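Coenzyme PQQ synthesis protein D (Xanthomonas campestris pv. campestris, PDB 3G2B) probably binds the precursor peptide PqqA and presents it to PqqE in the biosynthesis of pyrroloquinoline quinone. Local coordinates at residues Ile81-Thr84 / Thr85-Gln89. Sequence-based numbering, arbitrary orientation.
Sequences IELT and TTLHQ
Two groups of Thr85 grip the carbonyl oxygen of Ile81 one turn earlier in the alpha helix that spans residues 73-89. The amide Thr85 N lies 2.9 Å from Ile81 O and makes the regular i to i+4 bond. The hydroxyl Thr85 OG1 donates to the same Ile81 O at 2.8 Å. A Ser or Thr hydroxyl bonded to the carbonyl oxygen a turn earlier is a common feature of alpha helices, and here it gives Ile81 O a second donor. It comes from above the carbonyl plane, 37° out of it, and the amide reaches the oxygen from the opposite face. The first torsion of Thr85 (chi1 -65°) sets OG1 beside its own backbone N, close to Ile81 O, and the bond holds the side chain in this rotation. Thr86 has the same torsion, and a water joins its OG1 to Glu82 O. That water donates to Glu82 O at 2.9 Å, and Thr86 N binds the same oxygen directly. Thr84 OG1 likewise bonds to the oxygen four residues back, Val80 O, and also to Tyr52 OH. Leu83 packs on Ala45 and Val48 of helix 44-51. Leu87 is buried against Tyr52 and Leu93 of its own chain and against Leu32 of the second subunit, so this turn also packs on the second chain of the crystal assembly. Leu87 N bonds to Leu83 O at 2.9 Å with an N-H...O angle of 164°. The two leucine side chains meet at an angle, and Leu83 CD1 rests 4.0 Å from Leu87 CG.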
loop_
_atom_site.group_PDB
_atom_site.type_symbol
_atom_site.label_atom_id
_atom_site.label_comp_id
_atom_site.label_asym_id
_atom_site.label_seq_id
_atom_site.Cartn_x
_atom_site.Cartn_y
_atom_site.Cartn_z
ATOM N N ILE A 81 -16.674 7.609 3.763
ATOM C CA ILE A 81 -15.745 6.989 4.693
ATOM C C ILE A 81 -15.268 5.633 4.174
ATOM O O ILE A 81 -14.088 5.312 4.273
ATOM C CB ILE A 81 -16.381 6.827 6.084
ATOM C CG1 ILE A 81 -16.639 8.210 6.682
ATOM C CG2 ILE A 81 -15.466 6.013 6.987
ATOM C CD1 ILE A 81 -17.300 8.188 8.053
ATOM N N GLU A 82 -16.183 4.846 3.614
ATOM C CA GLU A 82 -15.819 3.537 3.076
ATOM C C GLU A 82 -14.770 3.684 1.973
ATOM O O GLU A 82 -13.757 2.982 1.973
ATOM C CB GLU A 82 -17.054 2.824 2.514
ATOM C CG GLU A 82 -16.722 1.551 1.733
ATOM C CD GLU A 82 -17.946 0.893 1.109
ATOM O OE1 GLU A 82 -18.741 1.599 0.449
ATOM O OE2 GLU A 82 -18.107 -0.336 1.270
ATOM N N LEU A 83 -15.008 4.603 1.040
ATOM C CA LEU A 83 -14.067 4.821 -0.056
ATOM C C LEU A 83 -12.702 5.267 0.444
ATOM O O LEU A 83 -11.667 4.743 0.021
ATOM C CB LEU A 83 -14.603 5.882 -1.024
ATOM C CG LEU A 83 -13.572 6.393 -2.038
ATOM C CD1 LEU A 83 -13.247 5.290 -3.034
ATOM C CD2 LEU A 83 -14.118 7.621 -2.753
ATOM N N THR A 84 -12.702 6.249 1.338
ATOM C CA THR A 84 -11.462 6.789 1.877
ATOM C C THR A 84 -10.662 5.722 2.606
ATOM O O THR A 84 -9.436 5.689 2.527
ATOM C CB THR A 84 -11.757 7.966 2.818
ATOM O OG1 THR A 84 -12.547 8.930 2.112
ATOM C CG2 THR A 84 -10.465 8.614 3.289
ATOM N N THR A 85 -11.363 4.841 3.312
ATOM C CA THR A 85 -10.703 3.759 4.022
ATOM C C THR A 85 -9.970 2.874 3.011
ATOM O O THR A 85 -8.817 2.505 3.221
ATOM C CB THR A 85 -11.722 2.915 4.801
ATOM O OG1 THR A 85 -12.315 3.726 5.824
ATOM C CG2 THR A 85 -11.048 1.709 5.437
ATOM N N THR A 86 -10.642 2.545 1.912
ATOM C CA THR A 86 -10.039 1.718 0.869
ATOM C C THR A 86 -8.823 2.399 0.246
ATOM O O THR A 86 -7.773 1.775 0.062
ATOM C CB THR A 86 -11.064 1.404 -0.236
ATOM O OG1 THR A 86 -12.118 0.605 0.322
ATOM C CG2 THR A 86 -10.408 0.642 -1.387
ATOM N N LEU A 87 -8.958 3.683 -0.075
ATOM C CA LEU A 87 -7.844 4.411 -0.675
ATOM C C LEU A 87 -6.688 4.560 0.308
ATOM O O LEU A 87 -5.519 4.568 -0.085
ATOM C CB LEU A 87 -8.306 5.787 -1.168
ATOM C CG LEU A 87 -9.386 5.770 -2.255
ATOM C CD1 LEU A 87 -9.635 7.208 -2.729
ATOM C CD2 LEU A 87 -8.949 4.896 -3.426
ATOM N N HIS A 88 -7.007 4.674 1.592
ATOM C CA HIS A 88 -5.967 4.802 2.603
ATOM C C HIS A 88 -5.213 3.476 2.708
ATOM O O HIS A 88 -3.989 3.454 2.806
ATOM C CB HIS A 88 -6.579 5.157 3.959
ATOM C CG HIS A 88 -5.562 5.378 5.035
ATOM N ND1 HIS A 88 -5.713 4.887 6.314
ATOM C CD2 HIS A 88 -4.384 6.047 5.025
ATOM C CE1 HIS A 88 -4.671 5.241 7.045
ATOM N NE2 HIS A 88 -3.851 5.945 6.288
ATOM N N GLN A 89 -5.950 2.370 2.672
ATOM C CA GLN A 89 -5.327 1.053 2.760
ATOM C C GLN A 89 -4.348 0.857 1.611
ATOM O O GLN A 89 -3.303 0.217 1.773
ATOM C CB GLN A 89 -6.391 -0.043 2.715
ATOM C CG GLN A 89 -7.336 -0.036 3.904
ATOM C CD GLN A 89 -8.387 -1.120 3.807
ATOM O OE1 GLN A 89 -9.026 -1.284 2.768
ATOM N NE2 GLN A 89 -8.582 -1.859 4.894
HETATM O O HOH W 1 -13.495 0.334 3.109
#